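Local structure of 14-3-3 protein (Cryptosporidium parvum, 3EFZ) at residues 47-52 against 64-69; 76-81 against 115-120; 120-125 against 150-155; 194-199 against 243-248; 200-205 against 217-222. The protein probably binds phosphoserine-containing partner proteins and so takes part in cell regulation, as other members of the 14-3-3 family do. All blocks are in the same frame, centred on the assembly; numbering follows the deposited sequence.

Interaction 1: 47-52 against 64-69; sequences DVIKVL and ILLLAG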
# COMPACT_ATOMS: atom_id res chain seq x y z
N ASP B 47 -7.58 3.20 -10.11
CA ASP B 47 -8.39 4.32 -10.53
C ASP B 47 -7.98 5.67 -9.94
O ASP B 47 -8.07 6.69 -10.64
CB ASP B 47 -9.88 4.05 -10.28
CG ASP B 47 -10.77 4.97 -11.12
OD1 ASP B 47 -10.67 4.93 -12.37
OD2 ASP B 47 -11.54 5.77 -10.52
N VAL B 48 -7.58 5.69 -8.67
CA VAL B 48 -7.04 6.89 -8.04
C VAL B 48 -5.85 7.43 -8.86
O VAL B 48 -5.84 8.59 -9.27
CB VAL B 48 -6.65 6.68 -6.56
CG1 VAL B 48 -5.76 7.83 -6.05
CG2 VAL B 48 -7.89 6.59 -5.70
N ILE B 49 -4.88 6.56 -9.12
CA ILE B 49 -3.68 6.99 -9.85
C ILE B 49 -3.97 7.39 -11.29
O ILE B 49 -3.47 8.40 -11.74
CB ILE B 49 -2.54 5.97 -9.73
CG1 ILE B 49 -1.94 6.08 -8.32
CG2 ILE B 49 -1.44 6.25 -10.75
CD1 ILE B 49 -1.32 4.88 -7.88
N LYS B 50 -4.81 6.62 -11.99
CA LYS B 50 -5.22 6.97 -13.35
C LYS B 50 -5.82 8.37 -13.42
O LYS B 50 -5.36 9.21 -14.20
CB LYS B 50 -6.24 5.96 -13.89
CG LYS B 50 -5.64 4.76 -14.55
CD LYS B 50 -6.70 3.85 -15.17
CE LYS B 50 -6.91 4.14 -16.66
NZ LYS B 50 -5.65 4.00 -17.47
N VAL B 51 -6.83 8.63 -12.59
CA VAL B 51 -7.49 9.93 -12.54
C VAL B 51 -6.51 11.07 -12.22
O VAL B 51 -6.43 12.05 -12.95
CB VAL B 51 -8.73 9.94 -11.57
CG1 VAL B 51 -9.36 11.33 -11.51
CG2 VAL B 51 -9.78 8.95 -12.02
N LEU B 52 -5.76 10.94 -11.12
CA LEU B 52 -4.85 12.03 -10.70
C LEU B 52 -3.79 12.38 -11.75
O LEU B 52 -3.27 13.50 -11.79
CB LEU B 52 -4.17 11.67 -9.37
CG LEU B 52 -5.07 11.74 -8.13
CD1 LEU B 52 -4.27 11.45 -6.87
CD2 LEU B 52 -5.75 13.11 -8.00
N ILE B 64 4.53 14.65 -9.39
CA ILE B 64 3.98 15.07 -8.11
C ILE B 64 2.56 14.50 -7.90
O ILE B 64 2.17 14.15 -6.78
CB ILE B 64 4.06 16.62 -7.92
CG1 ILE B 64 3.94 16.98 -6.43
CG2 ILE B 64 3.06 17.38 -8.81
CD1 ILE B 64 5.05 16.41 -5.58
N LEU B 65 1.81 14.39 -8.99
CA LEU B 65 0.44 13.97 -8.98
C LEU B 65 0.36 12.46 -8.81
O LEU B 65 -0.56 11.96 -8.15
CB LEU B 65 -0.26 14.40 -10.26
CG LEU B 65 -0.52 15.90 -10.38
CD1 LEU B 65 -0.89 16.27 -11.82
CD2 LEU B 65 -1.57 16.35 -9.39
N LEU B 66 1.34 11.77 -9.40
CA LEU B 66 1.59 10.34 -9.18
C LEU B 66 1.90 10.07 -7.71
O LEU B 66 1.40 9.11 -7.13
CB LEU B 66 2.75 9.82 -10.05
CG LEU B 66 3.21 8.36 -9.91
CD1 LEU B 66 2.07 7.37 -10.14
CD2 LEU B 66 4.35 8.06 -10.85
N LEU B 67 2.76 10.90 -7.13
CA LEU B 67 3.10 10.79 -5.72
C LEU B 67 1.86 11.02 -4.84
O LEU B 67 1.64 10.29 -3.88
CB LEU B 67 4.20 11.78 -5.35
CG LEU B 67 4.76 11.73 -3.92
CD1 LEU B 67 5.57 10.48 -3.71
CD2 LEU B 67 5.60 12.94 -3.65
N ALA B 68 1.05 12.04 -5.16
CA ALA B 68 -0.17 12.32 -4.42
C ALA B 68 -1.09 11.08 -4.39
O ALA B 68 -1.60 10.70 -3.34
CB ALA B 68 -0.89 13.52 -5.00
N GLY B 69 -1.30 10.47 -5.56
CA GLY B 69 -2.06 9.23 -5.70
C GLY B 69 -1.42 8.08 -4.95
O GLY B 69 -2.09 7.39 -4.18
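The carbonyl oxygen of Leu-52 lies against the side chain of Leu-65, whose CB stands 3.5 Å from Leu-52 O and whose CD1 comes to 3.7 Å from the same oxygen. Its polar need is met from outside the pair, by a hydrogen bond with Tyr-135 OH, so a buried carbonyl is walled in by hydrocarbon on one helix and satisfied by a residue further along the chain. The rest of the contact is a worked example of how glycine lets helices approach. With nothing but hydrogen on its CA, Gly-69 admits Leu-52 CD1 to 3.3 Å from Gly-69 CA, a tight fit, while Val-48 CG1 sits 4.0 Å from that same CA. Ile-49 CG1 reaches the Gly-69 carbonyl carbon at 4.0 Å, and the CA atoms of Ile-49 and Gly-69 are accordingly just 5.0 Å apart. Leu-66 starts off away from the partner helix, but its CG lies anti to the backbone N (chi1 177°) and its branch swings back, carrying CD1 to 3.7 Å from Ile-49 CG2. Helices 32-54 and 63-81 meet here nearly antiparallel, at 155° with axes 8.6 Å apart. Helix 138-158 packs on Val-48 and Leu-52, helix 100-131 on Leu-65 and Ala-68, and the second subunit closes over the Ile-49 and Leu-66 side.

Interaction 2: 76-81 against 115-120; sequences TSIRNS and ESILLE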
# COMPACT_ATOMS: atom_id res chain seq x y z
N THR B 76 -4.47 4.68 2.75
CA THR B 76 -5.56 3.70 2.75
C THR B 76 -5.03 2.33 3.21
O THR B 76 -5.68 1.65 4.02
CB THR B 76 -6.21 3.61 1.36
OG1 THR B 76 -6.59 4.93 0.95
CG2 THR B 76 -7.46 2.75 1.37
N SER B 77 -3.86 1.94 2.72
CA SER B 77 -3.26 0.69 3.17
C SER B 77 -2.83 0.74 4.64
O SER B 77 -2.97 -0.24 5.33
CB SER B 77 -2.12 0.21 2.28
OG SER B 77 -2.59 -0.08 0.96
N ILE B 78 -2.30 1.87 5.11
CA ILE B 78 -1.92 2.01 6.53
C ILE B 78 -3.18 1.88 7.38
O ILE B 78 -3.22 1.12 8.35
CB ILE B 78 -1.16 3.33 6.81
CG1 ILE B 78 0.17 3.38 6.04
CG2 ILE B 78 -0.87 3.48 8.28
CD1 ILE B 78 0.77 4.77 5.93
N ARG B 79 -4.25 2.56 6.97
CA ARG B 79 -5.53 2.45 7.66
C ARG B 79 -6.09 1.02 7.66
O ARG B 79 -6.62 0.57 8.66
CB ARG B 79 -6.53 3.44 7.07
CG ARG B 79 -7.92 3.45 7.70
CD ARG B 79 -8.71 4.48 6.97
NE ARG B 79 -10.11 4.52 7.37
CZ ARG B 79 -11.10 3.95 6.71
NH1 ARG B 79 -10.87 3.26 5.60
NH2 ARG B 79 -12.34 4.08 7.17
N ASN B 80 -5.95 0.30 6.54
CA ASN B 80 -6.47 -1.04 6.40
C ASN B 80 -5.81 -2.02 7.37
O ASN B 80 -6.48 -2.84 7.99
CB ASN B 80 -6.33 -1.55 4.96
CG ASN B 80 -6.88 -2.96 4.77
OD1 ASN B 80 -8.08 -3.15 4.66
ND2 ASN B 80 -6.00 -3.96 4.72
N SER B 81 -4.49 -1.88 7.54
CA SER B 81 -3.70 -2.76 8.40
C SER B 81 -4.08 -2.64 9.89
O SER B 81 -3.79 -3.54 10.70
CB SER B 81 -2.20 -2.51 8.21
OG SER B 81 -1.79 -1.32 8.86
N GLU B 115 0.16 8.40 13.19
CA GLU B 115 0.99 9.60 12.95
C GLU B 115 1.19 9.74 11.42
O GLU B 115 0.96 10.79 10.86
CB GLU B 115 2.34 9.56 13.71
CG GLU B 115 2.26 10.02 15.21
CD GLU B 115 3.49 9.66 16.12
OE1 GLU B 115 3.48 10.08 17.31
OE2 GLU B 115 4.45 8.97 15.67
N SER B 116 1.56 8.64 10.77
CA SER B 116 1.74 8.56 9.31
C SER B 116 0.49 8.91 8.49
O SER B 116 0.59 9.69 7.54
CB SER B 116 2.27 7.17 8.92
OG SER B 116 3.65 7.11 9.21
N ILE B 117 -0.67 8.34 8.83
CA ILE B 117 -1.90 8.73 8.15
C ILE B 117 -2.12 10.24 8.31
O ILE B 117 -2.42 10.89 7.32
CB ILE B 117 -3.13 7.99 8.71
CG1 ILE B 117 -3.05 6.49 8.43
CG2 ILE B 117 -4.46 8.65 8.19
CD1 ILE B 117 -4.00 5.68 9.36
N LEU B 118 -1.95 10.78 9.53
CA LEU B 118 -2.13 12.23 9.77
C LEU B 118 -1.20 13.11 8.94
O LEU B 118 -1.65 14.07 8.32
CB LEU B 118 -1.93 12.59 11.24
CG LEU B 118 -2.91 11.99 12.25
CD1 LEU B 118 -2.45 12.35 13.64
CD2 LEU B 118 -4.36 12.45 12.00
N LEU B 119 0.09 12.80 8.97
CA LEU B 119 1.11 13.60 8.31
C LEU B 119 1.02 13.50 6.80
O LEU B 119 1.08 14.52 6.11
CB LEU B 119 2.51 13.21 8.80
CG LEU B 119 2.86 13.66 10.22
CD1 LEU B 119 4.13 12.98 10.72
CD2 LEU B 119 3.00 15.17 10.30
N GLU B 120 0.84 12.28 6.29
CA GLU B 120 0.86 12.05 4.85
C GLU B 120 -0.45 12.41 4.18
O GLU B 120 -0.47 12.77 3.01
CB GLU B 120 1.29 10.61 4.53
CG GLU B 120 2.77 10.37 4.81
CD GLU B 120 3.12 8.89 5.00
OE1 GLU B 120 2.32 8.03 4.57
OE2 GLU B 120 4.18 8.60 5.58
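Ile-78 and Ile-117 point at each other from two nearly antiparallel helix segments (158°, axes 9.6 Å apart) and carry most of the burial. The two side chains slide past one another in opposite directions, with Ile-78 CG2 lodged 3.7 Å from Ile-117 CG1. Each ends on a different neighbour. Ile-117 CD1 runs on past Ile-78 to the backbone of Arg-79, 3.9 Å from Arg-79 N. Ile-78 CD1 goes the other way, settling 4.1 Å from Ser-116 CB and 3.9 Å from Glu-120 OE1, a van der Waals contact with a carboxylate oxygen whose charge is answered by Arg-74. Of the Arg-79 side chain, CB touches Ile-117, beside the backbone N and CA. The chain is fully extended, CG anti to the backbone N at chi1 -180°, which carries the guanidinium off this interface to a salt bridge with Glu-157 and close to Arg-153. Ile-117 thus packs against the base of an arginine whose charged end is engaged elsewhere. Ser-77 and Asn-80 form hydrogen bonds with Glu-120 and Ser-116 of the second subunit. Arg-79 and Arg-153 are predicted to hold the phosphoserine of a bound partner, consistent with the basic phosphate pocket of the 14-3-3 fold.

Interaction 3: 120-125 against 150-155; sequences ESEDVI and DLMRYK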
# COMPACT_ATOMS: atom_id res chain seq x y z
N GLU B 120 0.84 12.28 6.29
CA GLU B 120 0.86 12.05 4.85
C GLU B 120 -0.45 12.41 4.18
O GLU B 120 -0.47 12.77 3.01
CB GLU B 120 1.29 10.61 4.53
CG GLU B 120 2.77 10.37 4.81
CD GLU B 120 3.12 8.89 5.00
OE1 GLU B 120 2.32 8.03 4.57
OE2 GLU B 120 4.18 8.60 5.58
N SER B 121 -1.55 12.32 4.91
CA SER B 121 -2.79 12.83 4.35
C SER B 121 -2.76 14.37 4.19
O SER B 121 -3.28 14.91 3.22
CB SER B 121 -4.02 12.29 5.11
OG SER B 121 -4.05 12.78 6.43
N GLU B 122 -2.11 15.09 5.11
CA GLU B 122 -1.94 16.51 4.93
C GLU B 122 -1.05 16.79 3.69
O GLU B 122 -1.34 17.72 2.92
CB GLU B 122 -1.43 17.17 6.21
CG GLU B 122 -1.40 18.70 6.23
CD GLU B 122 -2.70 19.36 5.82
OE1 GLU B 122 -2.61 20.44 5.20
OE2 GLU B 122 -3.79 18.84 6.12
N ASP B 123 -0.02 15.95 3.47
CA ASP B 123 0.83 16.02 2.28
C ASP B 123 -0.01 15.93 0.99
O ASP B 123 0.10 16.78 0.11
CB ASP B 123 1.87 14.90 2.26
CG ASP B 123 3.06 15.14 3.21
OD1 ASP B 123 3.31 16.31 3.62
OD2 ASP B 123 3.77 14.13 3.52
N VAL B 124 -0.84 14.89 0.88
CA VAL B 124 -1.71 14.70 -0.30
C VAL B 124 -2.62 15.92 -0.55
O VAL B 124 -2.70 16.41 -1.67
CB VAL B 124 -2.59 13.44 -0.16
CG1 VAL B 124 -3.56 13.33 -1.33
CG2 VAL B 124 -1.74 12.18 -0.04
N ILE B 125 -3.32 16.36 0.49
CA ILE B 125 -4.20 17.54 0.46
C ILE B 125 -3.51 18.80 -0.08
O ILE B 125 -4.05 19.46 -0.96
CB ILE B 125 -4.85 17.81 1.85
CG1 ILE B 125 -5.94 16.75 2.09
CG2 ILE B 125 -5.48 19.23 1.91
CD1 ILE B 125 -6.34 16.54 3.54
N ASP B 150 -12.49 12.12 2.03
CA ASP B 150 -11.99 10.84 2.55
C ASP B 150 -10.82 10.98 3.52
O ASP B 150 -10.83 10.38 4.59
CB ASP B 150 -11.57 9.88 1.41
CG ASP B 150 -12.71 9.51 0.48
OD1 ASP B 150 -13.90 9.58 0.86
OD2 ASP B 150 -12.41 9.14 -0.65
N LEU B 151 -9.81 11.75 3.13
CA LEU B 151 -8.64 12.00 3.99
C LEU B 151 -8.96 12.74 5.29
O LEU B 151 -8.38 12.45 6.32
CB LEU B 151 -7.53 12.74 3.23
CG LEU B 151 -6.83 12.04 2.05
CD1 LEU B 151 -5.87 13.00 1.44
CD2 LEU B 151 -6.13 10.73 2.44
N MET B 152 -9.87 13.70 5.24
CA MET B 152 -10.39 14.31 6.46
C MET B 152 -11.11 13.31 7.39
O MET B 152 -10.97 13.36 8.62
CB MET B 152 -11.30 15.49 6.12
CG MET B 152 -10.55 16.75 5.73
SD MET B 152 -9.38 17.27 7.01
CE MET B 152 -8.02 17.71 5.95
N ARG B 153 -11.90 12.42 6.78
CA ARG B 153 -12.60 11.33 7.49
C ARG B 153 -11.60 10.42 8.18
O ARG B 153 -11.84 9.97 9.31
CB ARG B 153 -13.51 10.53 6.52
CG ARG B 153 -14.17 9.26 7.10
CD ARG B 153 -15.37 8.78 6.24
NE ARG B 153 -14.99 8.49 4.84
CZ ARG B 153 -14.48 7.34 4.42
NH1 ARG B 153 -14.32 6.32 5.27
NH2 ARG B 153 -14.14 7.19 3.14
N TYR B 154 -10.47 10.15 7.51
CA TYR B 154 -9.41 9.34 8.11
C TYR B 154 -8.79 10.01 9.33
O TYR B 154 -8.48 9.33 10.30
CB TYR B 154 -8.31 9.02 7.10
CG TYR B 154 -8.70 8.18 5.89
CD1 TYR B 154 -9.94 7.53 5.80
CD2 TYR B 154 -7.80 8.02 4.85
CE1 TYR B 154 -10.26 6.76 4.68
CE2 TYR B 154 -8.09 7.25 3.74
CZ TYR B 154 -9.31 6.63 3.65
OH TYR B 154 -9.52 5.88 2.52
N LYS B 155 -8.58 11.33 9.26
CA LYS B 155 -7.94 12.08 10.36
C LYS B 155 -8.88 12.06 11.55
O LYS B 155 -8.46 11.89 12.69
CB LYS B 155 -7.63 13.54 9.98
CG LYS B 155 -6.63 13.77 8.84
CD LYS B 155 -6.23 15.25 8.78
CE LYS B 155 -5.35 15.55 7.59
NZ LYS B 155 -4.79 16.96 7.58
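Lys-155 leaves its helix with CG anti to the carbonyl carbon (chi1 -63°) and stays extended to its tip, while Glu-122, in one of its two modelled conformers, bends at chi2 (51°) to turn its carboxylate back toward it. In that conformer Lys-155 NZ gives a hydrogen bond of 2.6 Å to Glu-122 OE2, which accepts it with its anti lone pair, as part of a salt bridge. The lysine's methylene chain runs alongside Ser-121, whose OG lies 3.3 Å from Lys-155 CE; this hydroxyl is itself bonded to Ile-117 O, one turn back. Next to the charged pair is a hydrocarbon layer centred on Leu-151. Its CD1 branch sits 3.6 Å from Val-124 CG1 and 3.8 Å from Ile-125 CG1, whereas its CD2 branch meets Ser-121 CB at 3.7 Å. The small serine permits the closest backbone approach, 5.9 Å between the CA atoms of Ser-121 and Leu-151. On another side of helix 138-158, Arg-153 makes a weak salt bridge with Asp-150. Leu-151 and the Lys-155 to Glu-122 bridge join helix 100-131 to the antiparallel helix (160°) that carries Arg-153, a predicted phosphoserine-binding residue of the 14-3-3 groove.

Interaction 4: 194-199 against 243-248; sequences LYLATI and KLLKIL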
# COMPACT_ATOMS: atom_id res chain seq x y z
N LEU B 194 -19.02 8.06 -9.92
CA LEU B 194 -18.31 9.01 -9.09
C LEU B 194 -19.31 9.66 -8.13
O LEU B 194 -19.04 9.81 -6.94
CB LEU B 194 -17.65 10.10 -9.94
CG LEU B 194 -16.95 11.26 -9.21
CD1 LEU B 194 -15.78 10.77 -8.36
CD2 LEU B 194 -16.48 12.28 -10.21
N TYR B 195 -20.46 10.07 -8.65
CA TYR B 195 -21.52 10.60 -7.79
C TYR B 195 -21.90 9.62 -6.68
O TYR B 195 -21.97 10.01 -5.52
CB TYR B 195 -22.76 10.98 -8.60
CG TYR B 195 -23.87 11.53 -7.72
CD1 TYR B 195 -23.80 12.81 -7.20
CD2 TYR B 195 -24.99 10.74 -7.41
CE1 TYR B 195 -24.83 13.31 -6.39
CE2 TYR B 195 -26.01 11.23 -6.61
CZ TYR B 195 -25.92 12.52 -6.10
OH TYR B 195 -26.94 13.02 -5.31
N LEU B 196 -22.11 8.36 -7.04
CA LEU B 196 -22.50 7.33 -6.06
C LEU B 196 -21.39 6.97 -5.09
O LEU B 196 -21.66 6.68 -3.92
CB LEU B 196 -23.04 6.07 -6.76
CG LEU B 196 -24.36 6.23 -7.50
CD1 LEU B 196 -24.58 5.02 -8.36
CD2 LEU B 196 -25.54 6.47 -6.54
N ALA B 197 -20.14 7.01 -5.55
CA ALA B 197 -18.99 6.77 -4.67
C ALA B 197 -18.92 7.87 -3.63
O ALA B 197 -18.51 7.65 -2.49
CB ALA B 197 -17.68 6.69 -5.46
N THR B 198 -19.32 9.07 -4.04
CA THR B 198 -19.32 10.22 -3.16
C THR B 198 -20.42 10.12 -2.11
O THR B 198 -20.18 10.37 -0.93
CB THR B 198 -19.37 11.55 -3.94
OG1 THR B 198 -18.42 11.49 -5.03
CG2 THR B 198 -19.01 12.73 -3.03
N ILE B 199 -21.63 9.77 -2.57
CA ILE B 199 -22.76 9.45 -1.69
C ILE B 199 -22.38 8.41 -0.63
O ILE B 199 -22.69 8.59 0.55
CB ILE B 199 -23.99 8.94 -2.53
CG1 ILE B 199 -24.49 10.03 -3.50
CG2 ILE B 199 -25.13 8.38 -1.61
CD1 ILE B 199 -25.35 11.15 -2.86
N LYS B 243 -22.40 -1.94 -8.93
CA LYS B 243 -21.64 -2.31 -7.72
C LYS B 243 -21.90 -1.39 -6.53
O LYS B 243 -22.06 -1.86 -5.40
CB LYS B 243 -20.14 -2.34 -8.02
CG LYS B 243 -19.63 -3.59 -8.71
CD LYS B 243 -18.16 -3.43 -9.01
CE LYS B 243 -17.42 -4.75 -8.99
NZ LYS B 243 -17.20 -5.31 -10.36
N LEU B 244 -21.96 -0.08 -6.77
CA LEU B 244 -22.16 0.89 -5.70
C LEU B 244 -23.60 0.91 -5.20
O LEU B 244 -23.84 1.09 -4.01
CB LEU B 244 -21.74 2.30 -6.13
CG LEU B 244 -20.23 2.58 -6.23
CD1 LEU B 244 -19.99 3.75 -7.16
CD2 LEU B 244 -19.56 2.80 -4.86
N LEU B 245 -24.55 0.72 -6.11
CA LEU B 245 -25.95 0.62 -5.72
C LEU B 245 -26.20 -0.62 -4.89
O LEU B 245 -27.00 -0.58 -3.95
CB LEU B 245 -26.88 0.63 -6.94
CG LEU B 245 -27.08 1.99 -7.64
CD1 LEU B 245 -27.96 1.82 -8.89
CD2 LEU B 245 -27.66 3.03 -6.68
N LYS B 246 -25.51 -1.70 -5.22
CA LYS B 246 -25.60 -2.93 -4.44
C LYS B 246 -25.10 -2.70 -3.02
O LYS B 246 -25.78 -3.06 -2.06
CB LYS B 246 -24.82 -4.08 -5.10
CG LYS B 246 -25.04 -5.43 -4.43
CD LYS B 246 -24.15 -6.52 -5.01
CE LYS B 246 -24.58 -7.90 -4.52
NZ LYS B 246 -24.51 -8.06 -3.03
N ILE B 247 -23.91 -2.10 -2.89
CA ILE B 247 -23.32 -1.80 -1.58
C ILE B 247 -24.24 -0.91 -0.74
O ILE B 247 -24.41 -1.15 0.46
CB ILE B 247 -21.91 -1.15 -1.71
CG1 ILE B 247 -20.93 -2.12 -2.37
CG2 ILE B 247 -21.39 -0.70 -0.34
CD1 ILE B 247 -19.67 -1.46 -2.93
N LEU B 248 -24.82 0.11 -1.37
CA LEU B 248 -25.76 1.01 -0.70
C LEU B 248 -27.01 0.28 -0.23
O LEU B 248 -27.47 0.50 0.90
CB LEU B 248 -26.13 2.21 -1.61
CG LEU B 248 -25.08 3.30 -1.82
CD1 LEU B 248 -25.37 4.11 -3.08
CD2 LEU B 248 -24.99 4.22 -0.61
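Segments 194-199 and 243-248 run side by side in the same direction, inclined by 23° with their axes 9.7 Å apart, and come closest at the CA atoms of Leu-196 and Leu-244, 6.5 Å from each other. Leu-196 lies at the centre of the contact and touches three leucines of the other helix. Its CB lies 3.9 Å from Leu-244 CD1, near the start of the side chain, and its CD1 comes 4.0 Å from Leu-245 CG. The other branch, CD2, reaches 4.2 Å from Leu-248 CD1. Leu-244 in turn extends past Leu-196 to the next residue: CG anti to its carbonyl carbon (chi1 -74°) directs the branch so that CD1 rests 3.6 Å from Ala-197 N, and the small Ala-197 CB lets it lie close to the main chain. Ile-199 adds a looser touch one turn on, its CG2 4.3 Å from Leu-248 CD2. Every side-chain contact is aliphatic, so the cohesion is hydrophobic and van der Waals in nature. Helix 213-228 lines the same interior, with Ala-220 against Leu-248 and Phe-219 against Ile-199. Helices 193-207, 213-228 and 239-256 together form an up-down-up group at the C-terminal end of the all-helical 14-3-3 fold.

Interaction 5: 200-205 against 217-222; sequences LNYTIL and MKFANR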
# COMPACT_ATOMS: atom_id res chain seq x y z
N LEU B 200 -21.70 7.35 -1.07
CA LEU B 200 -21.33 6.23 -0.21
C LEU B 200 -20.37 6.62 0.90
O LEU B 200 -20.58 6.24 2.05
CB LEU B 200 -20.74 5.05 -1.01
CG LEU B 200 -20.23 3.84 -0.18
CD1 LEU B 200 -21.36 3.09 0.53
CD2 LEU B 200 -19.39 2.87 -1.03
N ASN B 201 -19.33 7.38 0.56
CA ASN B 201 -18.37 7.84 1.56
C ASN B 201 -18.97 8.85 2.55
O ASN B 201 -18.66 8.81 3.75
CB ASN B 201 -17.11 8.35 0.87
CG ASN B 201 -16.25 7.21 0.32
OD1 ASN B 201 -16.72 6.09 0.16
ND2 ASN B 201 -15.00 7.50 0.02
N TYR B 202 -19.85 9.72 2.05
CA TYR B 202 -20.60 10.66 2.89
C TYR B 202 -21.54 9.90 3.81
O TYR B 202 -21.66 10.23 4.98
CB TYR B 202 -21.37 11.67 2.04
CG TYR B 202 -21.92 12.91 2.76
CD1 TYR B 202 -21.53 13.24 4.06
CD2 TYR B 202 -22.80 13.76 2.11
CE1 TYR B 202 -22.02 14.37 4.70
CE2 TYR B 202 -23.31 14.89 2.74
CZ TYR B 202 -22.91 15.19 4.04
OH TYR B 202 -23.40 16.32 4.66
N THR B 203 -22.22 8.88 3.26
CA THR B 203 -23.05 7.97 4.04
C THR B 203 -22.24 7.30 5.16
O THR B 203 -22.73 7.21 6.28
CB THR B 203 -23.73 6.89 3.16
OG1 THR B 203 -24.63 7.52 2.24
CG2 THR B 203 -24.50 5.89 4.01
N ILE B 204 -21.01 6.87 4.86
CA ILE B 204 -20.11 6.29 5.86
C ILE B 204 -19.76 7.29 6.98
O ILE B 204 -19.78 6.92 8.18
CB ILE B 204 -18.82 5.71 5.21
CG1 ILE B 204 -19.17 4.53 4.29
CG2 ILE B 204 -17.81 5.28 6.27
CD1 ILE B 204 -18.02 4.11 3.37
N LEU B 205 -19.49 8.54 6.60
CA LEU B 205 -19.22 9.61 7.56
C LEU B 205 -20.40 9.83 8.49
O LEU B 205 -20.21 9.97 9.71
CB LEU B 205 -18.89 10.93 6.84
CG LEU B 205 -18.49 12.16 7.67
CD1 LEU B 205 -17.07 12.00 8.27
CD2 LEU B 205 -18.56 13.41 6.78
N MET B 217 -28.89 6.08 6.58
CA MET B 217 -29.65 5.15 5.77
C MET B 217 -30.74 5.81 4.94
O MET B 217 -30.96 5.42 3.79
CB MET B 217 -30.18 3.98 6.59
CG MET B 217 -29.34 2.70 6.42
SD MET B 217 -27.57 2.76 6.80
CE MET B 217 -26.77 3.06 5.22
N LYS B 218 -31.40 6.83 5.49
CA LYS B 218 -32.31 7.67 4.71
C LYS B 218 -31.58 8.35 3.54
O LYS B 218 -32.11 8.43 2.42
CB LYS B 218 -32.97 8.72 5.60
CG LYS B 218 -34.12 8.20 6.43
CD LYS B 218 -34.66 9.29 7.34
CE LYS B 218 -35.71 8.72 8.29
NZ LYS B 218 -35.99 9.67 9.40
N PHE B 219 -30.38 8.84 3.81
CA PHE B 219 -29.54 9.49 2.81
C PHE B 219 -29.22 8.52 1.67
O PHE B 219 -29.36 8.87 0.49
CB PHE B 219 -28.26 10.05 3.45
CG PHE B 219 -27.43 10.92 2.53
CD1 PHE B 219 -26.25 10.43 1.96
CD2 PHE B 219 -27.83 12.23 2.23
CE1 PHE B 219 -25.47 11.22 1.10
CE2 PHE B 219 -27.06 13.03 1.36
CZ PHE B 219 -25.87 12.52 0.79
N ALA B 220 -28.83 7.30 2.04
CA ALA B 220 -28.55 6.22 1.10
C ALA B 220 -29.78 5.77 0.32
O ALA B 220 -29.71 5.61 -0.89
CB ALA B 220 -27.90 5.03 1.82
N ASN B 221 -30.90 5.57 1.03
CA ASN B 221 -32.19 5.25 0.42
C ASN B 221 -32.58 6.27 -0.64
O ASN B 221 -32.93 5.90 -1.76
CB ASN B 221 -33.30 5.18 1.49
CG ASN B 221 -33.57 3.76 2.00
OD1 ASN B 221 -33.09 2.78 1.43
ND2 ASN B 221 -34.35 3.66 3.08
N ARG B 222 -32.54 7.54 -0.27
CA ARG B 222 -32.82 8.66 -1.16
C ARG B 222 -32.09 8.58 -2.50
O ARG B 222 -32.68 8.80 -3.55
CB ARG B 222 -32.40 9.96 -0.49
CG ARG B 222 -33.52 10.80 -0.03
CD ARG B 222 -33.07 12.21 -0.14
NE ARG B 222 -32.29 12.66 1.00
CZ ARG B 222 -31.31 13.56 0.92
NH1 ARG B 222 -30.96 14.08 -0.26
NH2 ARG B 222 -30.67 13.92 2.01
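Tyr-202 and Phe-219 supply the aromatic part of the contact. Both side chains leave with CG anti to the backbone N (chi1 -166° and -171°), which brings the rings together beside Thr-203. They meet obliquely, planes at 73° and centroids 5.1 Å apart, with Tyr-202 CD2 3.6 Å from Phe-219 CZ. Lys-206 makes cation-pi contacts with both rings, and the tyrosine hydroxyl is hydrogen-bonded to Glu-176, which places the ring from its far end. The polar element is Thr-203 OG1. It lies in the plane of the Phe-219 ring at its edge, 3.3 Å from Phe-219 CD1, facing the slightly positive C-H rim, while its hydrogen bond is made with Ile-199 O within its own helix. Purely apolar packing completes the set: Thr-203 CG2 touches Met-217 CE at 3.8 Å, the methionine bending back toward the interface after starting away from it. Thr-203 CG2 also lies 4.1 Å from Ala-220 CB. That alanine sits opposite Thr-203 where the antiparallel helices are nearest, with 6.5 Å between the two CA atoms. The polar groups here are satisfied along their own helix or by third parties. Cohesion therefore probably rests on dispersion, with a favourable ring-edge term and the shared Lys-206 likely to contribute.

In the fold
Five helix-to-helix contacts spread through one all-helical chain illustrate how a 14-3-3 subunit is assembled. Interactions 1, 2 and 3 come first along the sequence: 1 and 2 share helix 63-81, their centres about 17 Å apart, and 2 and 3 share helix 100-131 and Glu-120, with centres about 9 Å apart. Interactions 4 and 5 share helix 193-207, also about 9 Å apart between centres, and 5 is nested within the loop closed by 4. Interactions 1 and 2, and 3 through Asp-123, border the second subunit; 4 and 5 do not. Interaction 3 touches 5 through a probable Asp-150 to Asn-201 hydrogen bond, next to Arg-153, and touches 2 at Arg-79 and Arg-153, the predicted phosphoserine-binding pair.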